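Local coordinates for acyl-CoA synthetase (AMP-forming)/AMP-acid ligase II-like protein (Dyadobacter fermentans, PDB 4GS5), which probably activates carboxylic acids as an AMP-forming ligase of the ATP-dependent AMP-binding family, perhaps joining medium-chain fatty acids to coenzyme A, at residues A[34-43]-A[54-63]; A[202-210]-A[217-225]. All coordinates share one frame; numbering follows the deposited sequence.

Contact 1: A[34-43]-A[54-63]; sequences WLGGAREFVL and PITVTRAQLA. With EDO (1,2-ethanediol), chain U.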
# COMPACT_ATOMS: atom_id res chain seq x y z
N TRP A 34 13.72 -24.91 3.32
CA TRP A 34 13.31 -24.74 1.93
C TRP A 34 13.95 -25.81 1.04
O TRP A 34 13.25 -26.53 0.31
CB TRP A 34 13.66 -23.35 1.40
CG TRP A 34 13.22 -23.15 -0.02
CD1 TRP A 34 13.96 -23.35 -1.14
CD2 TRP A 34 11.93 -22.71 -0.46
NE1 TRP A 34 13.21 -23.07 -2.26
CE2 TRP A 34 11.96 -22.67 -1.87
CE3 TRP A 34 10.75 -22.35 0.20
CZ2 TRP A 34 10.86 -22.28 -2.63
CZ3 TRP A 34 9.66 -21.96 -0.56
CH2 TRP A 34 9.72 -21.92 -1.95
N LEU A 35 15.27 -25.91 1.10
CA LEU A 35 16.03 -26.87 0.30
C LEU A 35 15.62 -28.31 0.57
O LEU A 35 15.65 -29.15 -0.34
CB LEU A 35 17.54 -26.69 0.53
CG LEU A 35 18.08 -25.29 0.21
CD1 LEU A 35 19.55 -25.17 0.57
CD2 LEU A 35 17.84 -24.93 -1.26
N GLY A 36 15.22 -28.60 1.81
CA GLY A 36 14.81 -29.94 2.20
C GLY A 36 13.55 -30.43 1.51
O GLY A 36 13.30 -31.64 1.45
N GLY A 37 12.72 -29.51 1.02
CA GLY A 37 11.55 -29.88 0.24
C GLY A 37 10.20 -29.65 0.89
O GLY A 37 9.17 -29.99 0.30
N ALA A 38 10.20 -29.07 2.09
CA ALA A 38 8.96 -28.82 2.83
C ALA A 38 7.87 -28.28 1.92
O ALA A 38 8.12 -27.43 1.06
CB ALA A 38 9.21 -27.85 3.95
N ARG A 39 6.64 -28.77 2.10
CA ARG A 39 5.54 -28.31 1.27
C ARG A 39 4.83 -27.09 1.86
O ARG A 39 4.04 -26.43 1.18
CB ARG A 39 4.54 -29.44 1.00
CG ARG A 39 4.96 -30.39 -0.12
CD ARG A 39 3.91 -31.49 -0.34
NE ARG A 39 2.59 -30.92 -0.59
CZ ARG A 39 2.08 -30.70 -1.80
NH1 ARG A 39 2.77 -31.02 -2.89
NH2 ARG A 39 0.87 -30.16 -1.91
N GLU A 40 5.10 -26.79 3.12
CA GLU A 40 4.54 -25.57 3.72
C GLU A 40 5.40 -25.00 4.84
O GLU A 40 6.31 -25.66 5.34
CB GLU A 40 3.07 -25.76 4.15
CG GLU A 40 2.81 -26.66 5.34
CD GLU A 40 1.37 -26.54 5.84
OE1 GLU A 40 0.45 -26.85 5.06
OE2 GLU A 40 1.16 -26.12 7.00
N PHE A 41 5.12 -23.75 5.20
CA PHE A 41 5.97 -22.98 6.10
C PHE A 41 5.13 -22.11 7.01
O PHE A 41 4.16 -21.50 6.58
CB PHE A 41 6.94 -22.09 5.31
CG PHE A 41 7.79 -22.85 4.33
CD1 PHE A 41 9.07 -23.26 4.67
CD2 PHE A 41 7.29 -23.18 3.08
CE1 PHE A 41 9.84 -23.98 3.77
CE2 PHE A 41 8.06 -23.91 2.18
CZ PHE A 41 9.34 -24.31 2.53
N VAL A 42 5.51 -22.09 8.28
CA VAL A 42 4.94 -21.18 9.25
C VAL A 42 5.89 -20.00 9.42
O VAL A 42 6.94 -20.13 10.05
CB VAL A 42 4.74 -21.87 10.63
CG1 VAL A 42 4.13 -20.90 11.61
CG2 VAL A 42 3.86 -23.11 10.48
N LEU A 43 5.53 -18.85 8.84
CA LEU A 43 6.32 -17.64 9.00
C LEU A 43 5.57 -16.65 9.92
O LEU A 43 4.54 -16.99 10.51
CB LEU A 43 6.61 -17.01 7.64
CG LEU A 43 6.98 -18.00 6.54
CD1 LEU A 43 7.52 -17.28 5.31
CD2 LEU A 43 7.98 -19.05 7.04
N PRO A 54 1.80 -15.94 13.69
CA PRO A 54 2.18 -16.94 12.68
C PRO A 54 1.19 -16.97 11.52
O PRO A 54 -0.01 -16.77 11.72
CB PRO A 54 2.15 -18.26 13.46
CG PRO A 54 1.31 -18.01 14.65
CD PRO A 54 1.44 -16.55 14.98
N ILE A 55 1.70 -17.19 10.32
CA ILE A 55 0.84 -17.46 9.17
C ILE A 55 1.46 -18.61 8.39
O ILE A 55 2.69 -18.70 8.28
CB ILE A 55 0.68 -16.25 8.24
CG1 ILE A 55 2.05 -15.77 7.78
CG2 ILE A 55 -0.09 -15.11 8.93
CD1 ILE A 55 1.98 -14.62 6.80
N THR A 56 0.65 -19.51 7.87
CA THR A 56 1.23 -20.60 7.11
C THR A 56 1.08 -20.35 5.62
O THR A 56 0.03 -19.88 5.16
CB THR A 56 0.71 -22.00 7.54
OG1 THR A 56 -0.44 -22.37 6.76
CG2 THR A 56 0.36 -22.02 9.02
N VAL A 57 2.14 -20.61 4.88
CA VAL A 57 2.13 -20.41 3.44
C VAL A 57 2.71 -21.64 2.77
O VAL A 57 3.60 -22.29 3.33
CB VAL A 57 2.95 -19.19 3.04
CG1 VAL A 57 2.32 -17.93 3.61
CG2 VAL A 57 4.39 -19.36 3.52
N THR A 58 2.19 -21.98 1.60
CA THR A 58 2.64 -23.20 0.94
C THR A 58 3.94 -22.93 0.19
O THR A 58 4.28 -21.76 -0.09
CB THR A 58 1.59 -23.77 -0.03
OG1 THR A 58 1.48 -22.93 -1.19
CG2 THR A 58 0.23 -23.88 0.65
N ARG A 59 4.66 -23.99 -0.11
CA ARG A 59 5.85 -23.90 -0.95
C ARG A 59 5.49 -23.31 -2.32
O ARG A 59 6.18 -22.44 -2.86
CB ARG A 59 6.49 -25.28 -1.13
CG ARG A 59 7.80 -25.22 -1.86
CD ARG A 59 8.31 -26.58 -2.30
NE ARG A 59 9.70 -26.46 -2.73
CZ ARG A 59 10.74 -26.47 -1.89
NH1 ARG A 59 10.54 -26.64 -0.59
NH2 ARG A 59 11.97 -26.33 -2.36
N ALA A 60 4.38 -23.79 -2.88
CA ALA A 60 3.95 -23.37 -4.20
C ALA A 60 3.71 -21.86 -4.27
O ALA A 60 4.05 -21.20 -5.28
CB ALA A 60 2.69 -24.14 -4.62
N GLN A 61 3.14 -21.32 -3.19
CA GLN A 61 2.87 -19.89 -3.06
C GLN A 61 4.16 -19.08 -3.13
O GLN A 61 4.26 -18.11 -3.88
CB GLN A 61 2.24 -19.60 -1.69
CG GLN A 61 0.76 -19.82 -1.63
CD GLN A 61 0.17 -19.37 -0.31
OE1 GLN A 61 0.23 -20.09 0.68
NE2 GLN A 61 -0.41 -18.18 -0.28
N LEU A 62 5.11 -19.46 -2.29
CA LEU A 62 6.39 -18.78 -2.21
C LEU A 62 7.14 -18.85 -3.55
O LEU A 62 7.72 -17.86 -3.99
CB LEU A 62 7.24 -19.38 -1.09
CG LEU A 62 6.63 -19.21 0.31
CD1 LEU A 62 7.38 -20.00 1.37
CD2 LEU A 62 6.55 -17.74 0.70
N ALA A 63 7.12 -20.03 -4.17
CA ALA A 63 7.82 -20.22 -5.43
C ALA A 63 7.21 -19.36 -6.55
O ALA A 63 7.92 -18.81 -7.39
CB ALA A 63 7.83 -21.71 -5.83
C1 EDO U . 9.17 -22.48 8.46
O1 EDO U . 8.09 -23.22 9.07
C2 EDO U . 10.10 -21.97 9.55
O2 EDO U . 11.43 -21.85 9.07

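Contact 2: A[202-210]-A[217-225]; sequences YVFLPGIQY and CLHISGAVT. With EDO (1,2-ethanediol), chain X.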
# COMPACT_ATOMS: atom_id res chain seq x y z
N TYR A 202 -0.18 1.08 -10.74
CA TYR A 202 0.46 -0.17 -10.34
C TYR A 202 0.24 -1.15 -11.49
O TYR A 202 -0.89 -1.43 -11.85
CB TYR A 202 -0.17 -0.71 -9.07
CG TYR A 202 0.11 0.11 -7.81
CD1 TYR A 202 1.27 -0.09 -7.06
CD2 TYR A 202 -0.81 1.04 -7.36
CE1 TYR A 202 1.50 0.64 -5.89
CE2 TYR A 202 -0.59 1.77 -6.19
CZ TYR A 202 0.56 1.57 -5.47
OH TYR A 202 0.76 2.31 -4.33
N VAL A 203 1.32 -1.69 -12.05
CA VAL A 203 1.22 -2.65 -13.15
C VAL A 203 1.23 -4.08 -12.60
O VAL A 203 2.16 -4.48 -11.91
CB VAL A 203 2.35 -2.45 -14.16
CG1 VAL A 203 2.24 -3.45 -15.32
CG2 VAL A 203 2.35 -1.00 -14.70
N PHE A 204 0.18 -4.83 -12.91
CA PHE A 204 0.03 -6.21 -12.43
C PHE A 204 1.20 -7.11 -12.83
O PHE A 204 1.59 -7.15 -14.00
CB PHE A 204 -1.29 -6.81 -12.92
CG PHE A 204 -2.51 -6.24 -12.25
CD1 PHE A 204 -2.76 -6.49 -10.90
CD2 PHE A 204 -3.39 -5.42 -12.96
CE1 PHE A 204 -3.88 -5.96 -10.27
CE2 PHE A 204 -4.52 -4.87 -12.34
CZ PHE A 204 -4.77 -5.14 -11.00
N LEU A 205 1.74 -7.85 -11.87
CA LEU A 205 2.75 -8.85 -12.13
C LEU A 205 2.17 -9.99 -12.98
O LEU A 205 0.97 -10.25 -12.93
CB LEU A 205 3.29 -9.42 -10.81
CG LEU A 205 4.12 -8.45 -9.98
CD1 LEU A 205 4.32 -8.99 -8.56
CD2 LEU A 205 5.45 -8.19 -10.65
N PRO A 206 3.02 -10.67 -13.76
CA PRO A 206 2.50 -11.74 -14.62
C PRO A 206 1.95 -12.89 -13.78
O PRO A 206 2.51 -13.20 -12.73
CB PRO A 206 3.75 -12.19 -15.39
CG PRO A 206 4.90 -11.90 -14.44
CD PRO A 206 4.50 -10.66 -13.68
N GLY A 207 0.87 -13.50 -14.23
CA GLY A 207 0.29 -14.63 -13.53
C GLY A 207 -0.80 -14.23 -12.56
O GLY A 207 -1.49 -15.08 -12.00
N ILE A 208 -0.97 -12.92 -12.36
CA ILE A 208 -2.05 -12.41 -11.55
C ILE A 208 -3.30 -12.20 -12.40
O ILE A 208 -3.25 -11.54 -13.43
CB ILE A 208 -1.66 -11.06 -10.91
CG1 ILE A 208 -0.43 -11.21 -10.01
CG2 ILE A 208 -2.82 -10.49 -10.11
CD1 ILE A 208 -0.62 -12.21 -8.85
N GLN A 209 -4.43 -12.77 -11.97
CA GLN A 209 -5.72 -12.47 -12.59
C GLN A 209 -6.38 -11.40 -11.73
O GLN A 209 -6.26 -11.43 -10.50
CB GLN A 209 -6.60 -13.72 -12.68
CG GLN A 209 -6.02 -14.83 -13.55
CD GLN A 209 -5.61 -16.06 -12.75
OE1 GLN A 209 -4.45 -16.48 -12.78
NE2 GLN A 209 -6.57 -16.64 -12.02
N TYR A 210 -7.06 -10.45 -12.37
CA TYR A 210 -7.56 -9.26 -11.67
C TYR A 210 -8.91 -8.80 -12.23
O TYR A 210 -9.28 -9.15 -13.35
CB TYR A 210 -6.54 -8.12 -11.75
CG TYR A 210 -6.02 -7.88 -13.15
CD1 TYR A 210 -6.73 -7.08 -14.05
CD2 TYR A 210 -4.84 -8.47 -13.59
CE1 TYR A 210 -6.27 -6.87 -15.34
CE2 TYR A 210 -4.37 -8.26 -14.89
CZ TYR A 210 -5.09 -7.45 -15.75
OH TYR A 210 -4.64 -7.24 -17.03
N CYS A 217 -14.20 -2.37 -6.44
CA CYS A 217 -13.03 -2.70 -5.62
C CYS A 217 -12.22 -3.87 -6.19
O CYS A 217 -12.78 -4.88 -6.62
CB CYS A 217 -13.45 -3.04 -4.19
SG CYS A 217 -14.07 -1.66 -3.19
N LEU A 218 -10.91 -3.75 -6.12
CA LEU A 218 -10.00 -4.72 -6.73
C LEU A 218 -10.10 -6.09 -6.09
O LEU A 218 -10.08 -6.23 -4.85
CB LEU A 218 -8.56 -4.22 -6.62
CG LEU A 218 -7.45 -5.07 -7.25
CD1 LEU A 218 -7.64 -5.19 -8.76
CD2 LEU A 218 -6.09 -4.45 -6.93
N HIS A 219 -10.21 -7.11 -6.92
CA HIS A 219 -9.91 -8.46 -6.44
C HIS A 219 -8.80 -9.11 -7.28
O HIS A 219 -8.66 -8.82 -8.48
CB HIS A 219 -11.15 -9.34 -6.40
CG HIS A 219 -11.80 -9.53 -7.73
ND1 HIS A 219 -11.23 -10.29 -8.73
CD2 HIS A 219 -12.96 -9.05 -8.24
CE1 HIS A 219 -12.01 -10.28 -9.79
NE2 HIS A 219 -13.07 -9.54 -9.52
N ILE A 220 -8.01 -9.97 -6.66
CA ILE A 220 -6.93 -10.63 -7.37
C ILE A 220 -6.87 -12.11 -7.02
O ILE A 220 -7.35 -12.54 -5.95
CB ILE A 220 -5.53 -9.97 -7.12
CG1 ILE A 220 -5.15 -10.03 -5.64
CG2 ILE A 220 -5.51 -8.50 -7.63
CD1 ILE A 220 -5.81 -8.97 -4.77
N SER A 221 -6.29 -12.89 -7.92
CA SER A 221 -6.10 -14.32 -7.71
C SER A 221 -4.93 -14.79 -8.56
O SER A 221 -4.59 -14.16 -9.57
CB SER A 221 -7.37 -15.11 -8.03
OG SER A 221 -7.61 -15.16 -9.43
N GLY A 222 -4.31 -15.90 -8.15
CA GLY A 222 -3.15 -16.46 -8.84
C GLY A 222 -2.58 -17.64 -8.05
O GLY A 222 -3.10 -18.00 -7.00
N ALA A 223 -1.50 -18.24 -8.56
CA ALA A 223 -0.80 -19.25 -7.79
C ALA A 223 -0.41 -18.68 -6.42
O ALA A 223 -0.43 -19.41 -5.43
CB ALA A 223 0.42 -19.76 -8.54
N VAL A 224 -0.10 -17.38 -6.34
CA VAL A 224 0.27 -16.83 -5.03
C VAL A 224 -0.87 -16.85 -4.01
O VAL A 224 -0.62 -16.76 -2.81
CB VAL A 224 0.90 -15.41 -5.10
CG1 VAL A 224 2.27 -15.45 -5.76
CG2 VAL A 224 -0.04 -14.40 -5.77
N THR A 225 -2.10 -16.97 -4.48
CA THR A 225 -3.25 -17.09 -3.59
C THR A 225 -3.86 -18.50 -3.53
O THR A 225 -4.98 -18.68 -3.03
CB THR A 225 -4.38 -16.09 -3.94
OG1 THR A 225 -4.92 -16.40 -5.24
CG2 THR A 225 -3.85 -14.66 -3.93
C1 EDO X . 6.01 -15.63 -14.24
O1 EDO X . 7.43 -15.66 -14.12
C2 EDO X . 5.41 -15.57 -12.84
O2 EDO X . 3.98 -15.55 -12.91
O HOH W 1 -0.17 -17.23 -11.00
O HOH W 2 -9.33 -12.14 -9.35

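Contact 1: A[34-43]-A[54-63]
L62 sits where two aromatic rings converge: its CD1 methyl lies 3.6 Å from W34 CZ3 and equally near F41 CD2. On the indole it meets the rim of the six-membered ring, and A63 closes in at the same edge, while the F41 ring turns its own edge to the CA of R59. Farther along the strands the apolar row continues through F41 CB against V57 CG2, 4.1 Å apart, and L43 CD1 beyond. With CG opposite the backbone N (chi1 -174°) and the chain extended as far as NE, R59 carries its guanidinium across one face of W34. There it stacks with the planes 23° apart, CZ standing over the five-membered ring as a cation-pi pair. The same group grips the end of helix 22-36: NH1 and NH2 both donate to W34 O, at 2.9 and 3.0 Å, with NH1 on a lone pair in the carbonyl plane and NH2 above it. G37 N also bonds to W34 O as part of the Schellman motif, and R59 NH1 reaches A38 O at 3.0 Å. A leucine in place of R59 would probably leave the A38 carbonyl without this donor and strip the indole face of its cation. Outermost, E40, V42, T56 and T58 line the exposed face of an antiparallel ladder, and a capping box between T58 and Q61 starts the next helix. The two-stranded hairpin 40-46/52-58 thus joins helix 22-36 to helix 59-72, with M94 and M100 of helix 90-102 packing against L62 and W34.

Contact 2: A[202-210]-A[217-225]
Q209 and S221 form the antiparallel hydrogen-bonded pair of this hairpin, each backbone N-H answering the other residue's carbonyl. Q209 N reaches S221 O at 2.8 Å, and S221 N returns a bond of 3.0 Å to Q209 O. Next along the ladder, Y210 and I220 are a non-hydrogen-bonded pair, in which Y210 CA approaches H219 O, a CA-H...O contact of 3.4 Å. Water takes over at the margins of the ladder. One molecule donates to G207 O at 2.7 Å and accepts from A223 N, bridging the two segments just past the last strand pair; another lies at the edge of the H219 ring, 2.7 Å from ND1, and gives only a weak bond to Q209 O. On the 217-225 side, G222 O receives T225 N as the chain turns. On the 202-210 side, P206 O accepts from O2 of an ethanediol, probably from the crystallisation liquor. G207, with its positive phi, lies in the type II turn from L205 to I208 that brings the chain round to the strand.

On the face of Y210 and I220 the packing is apolar. The F204 ring presents its edge to L218 CD1, 3.6 Å from CZ, and its face packs against the Y210 ring. I208 has CG2 beside I220 and, with CG1 beside the backbone N (chi1 -60°), sends CD1 across V224 CG2 at 3.8 Å. Around this core, F243 meets the F204 ring, V188 of strand 187-192 touches I208, S65 of helix 59-72 lies against V224, and strand 230-238 pairs with strand 217-221 through L218 and T232.

From the N terminus the chain leaves helix 22-36, and contact 1 closes the first loop, a hairpin whose second strand runs straight into helix 59-72. A long run of helices and strands follows before contact 2 opens, so the two closures come in series and neither encloses nor crosses the other. Contact 2 joins strand 209-212 to strand 217-221 and the turn after it. Although their centres lie about 20 Å apart, the two meet directly: Q61, in the first turn of helix 59-72, probably donates from NE2 to V224 O at 2.9 Å. Helix 59-72 is thereby the bridge, tying the early hairpin to the later antiparallel strands.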